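Local coordinates for protein ribosome biogenesis GTPase A (Thermotoga maritima, PDB 3CNL) that binds GTP and probably acts as a GTPase needed for a late step of 50S ribosomal subunit assembly, at residues Leu52-Asp57 with Ser113-Lys118; Val25-Asp30 with Val42-Lys47; Lys157-Glu162 with Ala166-Val171. All coordinates share one frame; numbering follows the deposited sequence.

Contact 1: residues Leu52-Asp57 with Ser113-Lys118; sequences LLNKVD and STIINK. With GNP (phosphoaminophosphonic acid-guanylate ester), chain B.
The tight end of this contact is a buried apolar meeting between L52, on strand 48-54, and I115, on helix 112-120. The two side chains reach toward each other tip to tip, CD1 of L52 lying 3.8 Å from CD1 of I115. The same I115 methyl also rests against the amide of N54, whose ND2 is hydrogen-bonded to the backbone O of T110. On strand 24-30, V26 packs on L52, and V28 touches both N54 and I115. Beyond N54 the two segments no longer touch, and the nucleotide analogue GNP lies between them. L52, N54 and I115 are buried, whereas D57, S113 and T114, at the nucleotide, are partly exposed. O2B of GNP accepts from both the backbone N and OG of S113. O1A of GNP is gripped by the backbone N of T114 and, more closely, by OG1 of T114, 2.6 Å from O1A of GNP. At the base, OD1 of D57 accepts from N1 of GNP at 2.9 Å in a nearly straight bond (170°), and OD2 takes the more bent bond from N2. With CG anti to the carbonyl carbon (chi1 -55°), the extended chain of K55 crosses over one face of the guanine, CG lying 3.4 Å from C6 of GNP, and brings NZ to O4' of the ribose and to the backbone O of N109. Replacing K55 by an alanine is likely to leave O4' without this donor and one guanine face without its aliphatic cover. The N-K-V-D sequence, whose aspartate reads N1 and N2, facing a helix whose first turn holds the phosphates, is the guanine-specificity motif and P-loop pairing of GTPases, here circularly permuted.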
loop_
_atom_site.group_PDB
_atom_site.type_symbol
_atom_site.label_atom_id
_atom_site.label_comp_id
_atom_site.label_asym_id
_atom_site.label_seq_id
_atom_site.Cartn_x
_atom_site.Cartn_y
_atom_site.Cartn_z
ATOM N N LEU A 52 6.384 6.787 -4.288
ATOM C CA LEU A 52 6.310 5.699 -5.224
ATOM C C LEU A 52 4.898 5.107 -5.171
ATOM O O LEU A 52 4.437 4.662 -4.116
ATOM C CB LEU A 52 7.384 4.662 -4.874
ATOM C CG LEU A 52 7.661 3.443 -5.750
ATOM C CD1 LEU A 52 9.003 2.839 -5.357
ATOM C CD2 LEU A 52 6.605 2.394 -5.578
ATOM N N LEU A 53 4.200 5.138 -6.305
ATOM C CA LEU A 53 2.841 4.603 -6.361
ATOM C C LEU A 53 2.940 3.188 -6.865
ATOM O O LEU A 53 3.073 2.966 -8.065
ATOM C CB LEU A 53 1.949 5.454 -7.267
ATOM C CG LEU A 53 1.776 6.900 -6.811
ATOM C CD1 LEU A 53 0.803 7.615 -7.736
ATOM C CD2 LEU A 53 1.337 7.025 -5.312
ATOM N N ASN A 54 2.909 2.222 -5.941
ATOM C CA ASN A 54 3.214 0.845 -6.287
ATOM C C ASN A 54 1.959 0.063 -6.730
ATOM O O ASN A 54 0.849 0.542 -6.542
ATOM C CB ASN A 54 3.862 0.170 -5.077
ATOM C CG ASN A 54 4.653 -1.029 -5.446
ATOM O OD1 ASN A 54 5.133 -1.125 -6.553
ATOM N ND2 ASN A 54 4.811 -1.960 -4.513
ATOM N N LYS A 55 2.160 -1.133 -7.282
ATOM C CA LYS A 55 1.077 -2.063 -7.670
ATOM C C LYS A 55 0.150 -1.495 -8.767
ATOM O O LYS A 55 -1.055 -1.808 -8.784
ATOM C CB LYS A 55 0.243 -2.529 -6.448
ATOM C CG LYS A 55 1.050 -3.165 -5.284
ATOM C CD LYS A 55 0.162 -3.775 -4.204
ATOM C CE LYS A 55 1.023 -4.290 -3.047
ATOM N NZ LYS A 55 0.197 -4.978 -2.012
ATOM N N VAL A 56 0.698 -0.692 -9.693
ATOM C CA VAL A 56 -0.128 -0.086 -10.773
ATOM C C VAL A 56 -0.792 -1.150 -11.660
ATOM O O VAL A 56 -1.812 -0.898 -12.362
ATOM C CB VAL A 56 0.646 0.976 -11.633
ATOM C CG1 VAL A 56 1.062 2.181 -10.780
ATOM C CG2 VAL A 56 1.836 0.351 -12.383
ATOM N N ASP A 57 -0.235 -2.351 -11.599
ATOM C CA ASP A 57 -0.749 -3.461 -12.399
ATOM C C ASP A 57 -2.157 -3.924 -11.985
ATOM O O ASP A 57 -2.905 -4.452 -12.816
ATOM C CB ASP A 57 0.245 -4.619 -12.402
ATOM C CG ASP A 57 0.466 -5.189 -11.027
ATOM O OD1 ASP A 57 0.755 -4.407 -10.119
ATOM O OD2 ASP A 57 0.344 -6.418 -10.853
ATOM N N SER A 113 9.316 -4.955 0.764
ATOM C CA SER A 113 10.263 -6.075 0.726
ATOM C C SER A 113 10.541 -6.508 -0.710
ATOM O O SER A 113 11.684 -6.789 -1.077
ATOM C CB SER A 113 9.721 -7.256 1.517
ATOM O OG SER A 113 9.594 -6.894 2.880
ATOM N N THR A 114 9.482 -6.524 -1.512
ATOM C CA THR A 114 9.554 -6.828 -2.920
ATOM C C THR A 114 10.433 -5.820 -3.669
ATOM O O THR A 114 11.281 -6.210 -4.476
ATOM C CB THR A 114 8.123 -6.916 -3.505
ATOM O OG1 THR A 114 7.402 -7.941 -2.794
ATOM C CG2 THR A 114 8.142 -7.239 -5.014
ATOM N N ILE A 115 10.245 -4.535 -3.397
ATOM C CA ILE A 115 11.088 -3.483 -3.986
ATOM C C ILE A 115 12.578 -3.623 -3.609
ATOM O O ILE A 115 13.456 -3.536 -4.476
ATOM C CB ILE A 115 10.520 -2.076 -3.668
ATOM C CG1 ILE A 115 9.213 -1.879 -4.450
ATOM C CG2 ILE A 115 11.528 -0.950 -3.988
ATOM C CD1 ILE A 115 8.440 -0.645 -4.084
ATOM N N ILE A 116 12.857 -3.851 -2.330
ATOM C CA ILE A 116 14.233 -4.084 -1.870
ATOM C C ILE A 116 14.863 -5.288 -2.560
ATOM O O ILE A 116 16.019 -5.224 -2.994
ATOM C CB ILE A 116 14.302 -4.222 -0.327
ATOM C CG1 ILE A 116 13.939 -2.889 0.321
ATOM C CG2 ILE A 116 15.700 -4.661 0.143
ATOM C CD1 ILE A 116 13.722 -2.992 1.789
ATOM N N ASN A 117 14.103 -6.374 -2.675
ATOM C CA ASN A 117 14.611 -7.567 -3.336
ATOM C C ASN A 117 15.022 -7.297 -4.780
ATOM O O ASN A 117 16.088 -7.742 -5.208
ATOM C CB ASN A 117 13.600 -8.706 -3.261
ATOM C CG ASN A 117 13.419 -9.237 -1.855
ATOM O OD1 ASN A 117 14.139 -8.855 -0.919
ATOM N ND2 ASN A 117 12.442 -10.126 -1.694
ATOM N N LYS A 118 14.190 -6.558 -5.517
ATOM C CA LYS A 118 14.506 -6.134 -6.881
ATOM C C LYS A 118 15.770 -5.272 -6.916
ATOM O O LYS A 118 16.711 -5.565 -7.659
ATOM C CB LYS A 118 13.334 -5.359 -7.487
ATOM C CG LYS A 118 13.384 -5.238 -9.009
ATOM C CD LYS A 118 12.305 -4.288 -9.533
ATOM C CE LYS A 118 10.915 -4.856 -9.380
ATOM N NZ LYS A 118 9.944 -4.081 -10.184
HETATM P PG GNP B . 5.001 -5.570 5.147
HETATM O O1G GNP B . 5.724 -4.314 5.578
HETATM O O2G GNP B . 3.563 -5.598 5.629
HETATM O O3G GNP B . 5.838 -6.773 5.566
HETATM N N3B GNP B . 4.871 -5.851 3.593
HETATM P PB GNP B . 5.672 -5.195 2.404
HETATM O O1B GNP B . 5.380 -3.732 2.335
HETATM O O2B GNP B . 7.111 -5.570 2.549
HETATM O O3A GNP B . 5.102 -5.861 1.137
HETATM P PA GNP B . 5.570 -7.136 0.369
HETATM O O1A GNP B . 6.651 -6.808 -0.575
HETATM O O2A GNP B . 5.804 -8.279 1.267
HETATM O "O5'" GNP B . 4.341 -7.459 -0.529
HETATM C "C5'" GNP B . 3.027 -7.677 0.007
HETATM C "C4'" GNP B . 2.210 -8.431 -1.037
HETATM O "O4'" GNP B . 2.004 -7.626 -2.233
HETATM C "C3'" GNP B . 2.811 -9.726 -1.555
HETATM O "O3'" GNP B . 1.752 -10.642 -1.792
HETATM C "C2'" GNP B . 3.438 -9.296 -2.871
HETATM O "O2'" GNP B . 3.556 -10.393 -3.746
HETATM C "C1'" GNP B . 2.414 -8.299 -3.400
HETATM N N9 GNP B . 2.956 -7.261 -4.274
HETATM C C8 GNP B . 4.079 -6.495 -4.033
HETATM N N7 GNP B . 4.307 -5.617 -4.981
HETATM C C5 GNP B . 3.265 -5.838 -5.907
HETATM C C6 GNP B . 2.958 -5.203 -7.142
HETATM O O6 GNP B . 3.573 -4.283 -7.711
HETATM N N1 GNP B . 1.799 -5.730 -7.741
HETATM C C2 GNP B . 1.028 -6.752 -7.209
HETATM N N2 GNP B . -0.053 -7.144 -7.916
HETATM N N3 GNP B . 1.293 -7.344 -6.058
HETATM C C4 GNP B . 2.424 -6.844 -5.470
#

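Contact 2: residues Val25-Asp30 with Val42-Lys47; sequences VVEVRD and VDFSRK
V25 and F44 cross at about a right angle, the valine standing over the ring. CG1 of V25 sits 3.9 Å from the centroid of the F44 ring and only 3° off the ring normal, a CH-pi contact centred on the face. With CG1 anti to the backbone N (chi1 172°), V25 has its other methyl, CG2, placed against both the ring and K47, three residues further along the loop: it lies 4.0 Å from CD1 of F44 and 3.9 Å from CB of K47. The opposite face of the phenylalanine is met by the backbone O of V42, so the ring is sandwiched between a methyl of the strand and a carbonyl oxygen of its own loop. E27 comes to the ring differently, with OE1 near the ring plane at the edge, 4.3 Å from CE2 of F44. That oxygen accepts from the backbone N of A39, while OE2 of E27 forms a salt bridge with NH2 of R29, at 2.8 Å. K47 turns away after CB and CG, its chain bent at chi2 (-75°), and NZ bonds to the backbone O atoms of L19 and V22. The loop itself is shaped by an Asx turn, in which OD1 of D43 accepts from the backbone N of S45, overlapping a type I beta turn from F44 to K47. This is the connection between two neighbouring parallel strands of a Rossmann-like P-loop GTPase sheet, folded back over the strand it left.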
loop_
_atom_site.group_PDB
_atom_site.type_symbol
_atom_site.label_atom_id
_atom_site.label_comp_id
_atom_site.label_asym_id
_atom_site.label_seq_id
_atom_site.Cartn_x
_atom_site.Cartn_y
_atom_site.Cartn_z
ATOM N N VAL A 25 14.372 9.253 1.167
ATOM C CA VAL A 25 13.244 8.410 1.568
ATOM C C VAL A 25 12.391 8.071 0.339
ATOM O O VAL A 25 11.929 8.977 -0.371
ATOM C CB VAL A 25 12.310 9.165 2.586
ATOM C CG1 VAL A 25 11.022 8.382 2.853
ATOM C CG2 VAL A 25 13.037 9.407 3.898
ATOM N N VAL A 26 12.200 6.767 0.112
ATOM C CA VAL A 26 11.236 6.262 -0.870
ATOM C C VAL A 26 9.994 5.797 -0.100
ATOM O O VAL A 26 10.021 4.804 0.657
ATOM C CB VAL A 26 11.829 5.118 -1.724
ATOM C CG1 VAL A 26 10.776 4.561 -2.705
ATOM C CG2 VAL A 26 13.073 5.602 -2.490
ATOM N N GLU A 27 8.928 6.569 -0.255
ATOM C CA GLU A 27 7.653 6.268 0.377
ATOM C C GLU A 27 6.855 5.344 -0.549
ATOM O O GLU A 27 6.398 5.742 -1.628
ATOM C CB GLU A 27 6.928 7.576 0.679
ATOM C CG GLU A 27 5.668 7.456 1.497
ATOM C CD GLU A 27 4.934 8.786 1.582
ATOM O OE1 GLU A 27 4.155 8.971 2.519
ATOM O OE2 GLU A 27 5.118 9.652 0.691
ATOM N N VAL A 28 6.720 4.095 -0.122
ATOM C CA VAL A 28 6.020 3.084 -0.904
ATOM C C VAL A 28 4.521 3.074 -0.534
ATOM O O VAL A 28 4.123 2.610 0.553
ATOM C CB VAL A 28 6.684 1.697 -0.776
ATOM C CG1 VAL A 28 5.936 0.622 -1.634
ATOM C CG2 VAL A 28 8.172 1.761 -1.158
ATOM N N ARG A 29 3.715 3.596 -1.461
ATOM C CA ARG A 29 2.272 3.696 -1.311
ATOM C C ARG A 29 1.627 2.731 -2.289
ATOM O O ARG A 29 2.278 2.299 -3.230
ATOM C CB ARG A 29 1.815 5.115 -1.647
ATOM C CG ARG A 29 2.484 6.242 -0.816
ATOM C CD ARG A 29 1.684 7.513 -0.960
ATOM N NE ARG A 29 2.381 8.645 -0.379
ATOM C CZ ARG A 29 1.901 9.877 -0.297
ATOM N NH1 ARG A 29 0.684 10.165 -0.754
ATOM N NH2 ARG A 29 2.641 10.828 0.261
ATOM N N ASP A 30 0.362 2.398 -2.059
ATOM C CA ASP A 30 -0.443 1.617 -3.004
ATOM C C ASP A 30 -1.116 2.661 -3.906
ATOM O O ASP A 30 -1.722 3.602 -3.409
ATOM C CB ASP A 30 -1.468 0.747 -2.233
ATOM C CG ASP A 30 -2.179 -0.277 -3.123
ATOM O OD1 ASP A 30 -2.677 0.111 -4.187
ATOM O OD2 ASP A 30 -2.273 -1.474 -2.751
ATOM N N VAL A 42 4.910 10.710 10.231
ATOM C CA VAL A 42 6.371 10.808 10.272
ATOM C C VAL A 42 6.875 11.964 9.387
ATOM O O VAL A 42 6.361 12.200 8.294
ATOM C CB VAL A 42 7.065 9.421 9.996
ATOM C CG1 VAL A 42 6.306 8.605 8.972
ATOM C CG2 VAL A 42 8.528 9.571 9.598
ATOM N N ASP A 43 7.856 12.699 9.901
ATOM C CA ASP A 43 8.361 13.908 9.267
ATOM C C ASP A 43 9.524 13.567 8.338
ATOM O O ASP A 43 10.577 13.133 8.799
ATOM C CB ASP A 43 8.809 14.903 10.351
ATOM C CG ASP A 43 9.118 16.289 9.807
ATOM O OD1 ASP A 43 9.126 16.490 8.579
ATOM O OD2 ASP A 43 9.351 17.204 10.627
ATOM N N PHE A 44 9.303 13.753 7.034
ATOM C CA PHE A 44 10.320 13.543 5.993
ATOM C C PHE A 44 10.757 14.865 5.367
ATOM O O PHE A 44 11.371 14.860 4.293
ATOM C CB PHE A 44 9.790 12.681 4.835
ATOM C CG PHE A 44 9.250 11.342 5.230
ATOM C CD1 PHE A 44 9.907 10.543 6.153
ATOM C CD2 PHE A 44 8.091 10.863 4.630
ATOM C CE1 PHE A 44 9.407 9.299 6.494
ATOM C CE2 PHE A 44 7.588 9.618 4.957
ATOM C CZ PHE A 44 8.243 8.836 5.897
ATOM N N SER A 45 10.429 15.993 5.998
ATOM C CA SER A 45 10.724 17.313 5.402
ATOM C C SER A 45 12.224 17.690 5.342
ATOM O O SER A 45 12.597 18.641 4.647
ATOM C CB SER A 45 9.889 18.428 6.071
ATOM O OG SER A 45 10.093 18.461 7.477
ATOM N N ARG A 46 13.074 16.946 6.055
ATOM C CA ARG A 46 14.530 17.179 6.024
ATOM C C ARG A 46 15.268 16.237 5.044
ATOM O O ARG A 46 16.494 16.309 4.890
ATOM C CB ARG A 46 15.123 17.078 7.443
ATOM C CG ARG A 46 14.778 18.281 8.348
ATOM C CD ARG A 46 15.402 18.196 9.763
ATOM N NE ARG A 46 16.798 17.732 9.777
ATOM C CZ ARG A 46 17.846 18.433 9.332
ATOM N NH1 ARG A 46 19.068 17.911 9.388
ATOM N NH2 ARG A 46 17.681 19.649 8.825
ATOM N N LYS A 47 14.507 15.357 4.392
ATOM C CA LYS A 47 15.065 14.362 3.475
ATOM C C LYS A 47 14.534 14.575 2.080
ATOM O O LYS A 47 13.497 15.211 1.900
ATOM C CB LYS A 47 14.713 12.938 3.933
ATOM C CG LYS A 47 14.840 12.712 5.431
ATOM C CD LYS A 47 16.284 12.599 5.894
ATOM C CE LYS A 47 16.336 12.522 7.412
ATOM N NZ LYS A 47 17.712 12.259 7.924
#

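Contact 3: residues Lys157-Glu162 with Ala166-Val171; sequences KNIFSE and AKLLLV
I159 and L168 form the side-chain part of this contact, at the point where the loop after strand 147-154 passes beside helix 162-170. The loop enters with K157, whose long side chain extends toward the helix and touches L164; its NZ is hydrogen-bonded to the backbone O atoms of A36 and S38. Two residues on, I159 turns toward the helix. Its CG1 lies 4.0 Å from CD1 of L168, and CD1 of I159 stands 4.1 Å from the same methyl, so one leucine branch receives the isoleucine's longer arm. That arm starts with CG1 anti to the carbonyl carbon (chi1 -54°), but chi2 (142°) falls short of full extension. The two side chains meet at a slant, with L168 buried and I159 partly exposed, and I159 also rests on A165. S161 then takes the N-cap position: its OG bonds to the backbone N of L164 and caps the start of the helix. With E162 the chain becomes helical, and the backbone N of A166 donates to O of E162 at 2.9 Å (157°), the i to i+4 bond of the first turn. CB of A166 lies 3.4 Å from that same O of E162. Outside the pair, R183 and R187 of helix 182-196 touch E162, R187 also reaches A166, and L169 and L170 pack on F232 of helix 224-236, so helix 162-170, entered from the loop after strand 147-154, packs against helices 182-196 and 224-236.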
loop_
_atom_site.group_PDB
_atom_site.type_symbol
_atom_site.label_atom_id
_atom_site.label_comp_id
_atom_site.label_asym_id
_atom_site.label_seq_id
_atom_site.Cartn_x
_atom_site.Cartn_y
_atom_site.Cartn_z
ATOM N N LYS A 157 -0.045 3.822 11.433
ATOM C CA LYS A 157 -0.607 5.140 11.674
ATOM C C LYS A 157 -1.958 5.138 12.386
ATOM O O LYS A 157 -2.599 4.098 12.505
ATOM C CB LYS A 157 -0.623 5.976 10.389
ATOM C CG LYS A 157 -1.653 5.626 9.352
ATOM C CD LYS A 157 -1.233 6.270 8.036
ATOM C CE LYS A 157 -2.426 6.613 7.203
ATOM N NZ LYS A 157 -2.030 7.246 5.926
ATOM N N ASN A 158 -2.355 6.318 12.865
ATOM C CA ASN A 158 -3.581 6.512 13.643
ATOM C C ASN A 158 -4.819 6.444 12.762
ATOM O O ASN A 158 -4.974 7.239 11.830
ATOM C CB ASN A 158 -3.519 7.853 14.404
ATOM C CG ASN A 158 -4.901 8.413 14.760
ATOM O OD1 ASN A 158 -5.604 7.902 15.648
ATOM N ND2 ASN A 158 -5.284 9.491 14.080
ATOM N N ILE A 159 -5.697 5.489 13.052
ATOM C CA ILE A 159 -6.946 5.388 12.316
ATOM C C ILE A 159 -8.078 5.987 13.135
ATOM O O ILE A 159 -8.612 5.359 14.042
ATOM C CB ILE A 159 -7.270 3.949 11.885
ATOM C CG1 ILE A 159 -6.096 3.365 11.105
ATOM C CG2 ILE A 159 -8.516 3.956 11.019
ATOM C CD1 ILE A 159 -5.833 1.930 11.390
ATOM N N PHE A 160 -8.416 7.219 12.796
ATOM C CA PHE A 160 -9.456 7.977 13.462
ATOM C C PHE A 160 -10.788 7.801 12.729
ATOM O O PHE A 160 -11.858 7.882 13.340
ATOM C CB PHE A 160 -9.063 9.457 13.484
ATOM C CG PHE A 160 -8.729 10.015 12.124
ATOM C CD1 PHE A 160 -9.496 11.032 11.571
ATOM C CD2 PHE A 160 -7.651 9.506 11.389
ATOM C CE1 PHE A 160 -9.200 11.545 10.307
ATOM C CE2 PHE A 160 -7.339 10.008 10.128
ATOM C CZ PHE A 160 -8.116 11.027 9.580
ATOM N N SER A 161 -10.716 7.542 11.423
ATOM C CA SER A 161 -11.902 7.505 10.586
ATOM C C SER A 161 -12.242 6.102 10.083
ATOM O O SER A 161 -11.381 5.228 9.955
ATOM C CB SER A 161 -11.766 8.488 9.427
ATOM O OG SER A 161 -10.829 8.035 8.473
ATOM N N GLU A 162 -13.526 5.908 9.805
ATOM C CA GLU A 162 -14.033 4.657 9.276
ATOM C C GLU A 162 -13.544 4.485 7.828
ATOM O O GLU A 162 -13.170 3.385 7.407
ATOM C CB GLU A 162 -15.556 4.680 9.396
ATOM C CG GLU A 162 -16.320 3.727 8.535
ATOM C CD GLU A 162 -17.799 4.075 8.522
ATOM O OE1 GLU A 162 -18.442 3.953 9.594
ATOM O OE2 GLU A 162 -18.305 4.485 7.443
ATOM N N ALA A 166 -11.316 1.435 6.286
ATOM C CA ALA A 166 -11.901 0.691 5.182
ATOM C C ALA A 166 -10.907 0.599 4.012
ATOM O O ALA A 166 -10.702 -0.469 3.464
ATOM C CB ALA A 166 -13.182 1.360 4.738
ATOM N N LYS A 167 -10.264 1.715 3.683
ATOM C CA LYS A 167 -9.290 1.786 2.576
ATOM C C LYS A 167 -8.008 0.988 2.851
ATOM O O LYS A 167 -7.488 0.270 1.969
ATOM C CB LYS A 167 -9.000 3.252 2.240
ATOM C CG LYS A 167 -10.096 3.887 1.392
ATOM C CD LYS A 167 -10.100 5.392 1.504
ATOM C CE LYS A 167 -11.099 5.969 0.498
ATOM N NZ LYS A 167 -11.286 7.437 0.705
ATOM N N LEU A 168 -7.506 1.096 4.074
ATOM C CA LEU A 168 -6.389 0.252 4.510
ATOM C C LEU A 168 -6.735 -1.235 4.531
ATOM O O LEU A 168 -5.870 -2.077 4.278
ATOM C CB LEU A 168 -5.848 0.696 5.867
ATOM C CG LEU A 168 -5.184 2.073 5.954
ATOM C CD1 LEU A 168 -4.887 2.405 7.406
ATOM C CD2 LEU A 168 -3.878 2.060 5.124
ATOM N N LEU A 169 -7.976 -1.573 4.859
ATOM C CA LEU A 169 -8.434 -2.954 4.701
ATOM C C LEU A 169 -8.380 -3.430 3.251
ATOM O O LEU A 169 -7.946 -4.555 2.950
ATOM C CB LEU A 169 -9.876 -3.100 5.243
ATOM C CG LEU A 169 -10.580 -4.444 5.086
ATOM C CD1 LEU A 169 -9.856 -5.491 5.899
ATOM C CD2 LEU A 169 -12.035 -4.309 5.581
ATOM N N LEU A 170 -8.866 -2.586 2.352
ATOM C CA LEU A 170 -8.947 -2.932 0.922
ATOM C C LEU A 170 -7.560 -3.162 0.271
ATOM O O LEU A 170 -7.435 -3.931 -0.672
ATOM C CB LEU A 170 -9.720 -1.817 0.168
ATOM C CG LEU A 170 -11.241 -1.764 0.323
ATOM C CD1 LEU A 170 -11.870 -0.434 -0.116
ATOM C CD2 LEU A 170 -11.909 -2.901 -0.415
ATOM N N VAL A 171 -6.528 -2.472 0.753
ATOM C CA VAL A 171 -5.165 -2.690 0.239
ATOM C C VAL A 171 -4.368 -3.735 1.071
ATOM O O VAL A 171 -3.190 -3.969 0.825
ATOM C CB VAL A 171 -4.376 -1.352 0.088
ATOM C CG1 VAL A 171 -5.052 -0.452 -0.954
ATOM C CG2 VAL A 171 -4.256 -0.636 1.423
#

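How the contacts relate
From the N terminus, contact 2 comes first: it closes the loop that leaves strand 24-30 and leads to strand 48-54. Contact 1 then spans a longer excursion, joining strand 48-54 to helix 112-120 directly and through the nucleotide. Contact 3 closes a short turn into helix 162-170. The three follow in series, none enclosing or crossing another. Contacts 1 and 2 each have one segment in the same sheet, since 24-30 and 48-54 are neighbouring strands and N of N54 lies 2.8 Å from O of R29, a probable hydrogen bond. Contact 3 meets contact 2 where CG1 of V171 packs on OD2 of D30, linking the sheet to the helices that follow it.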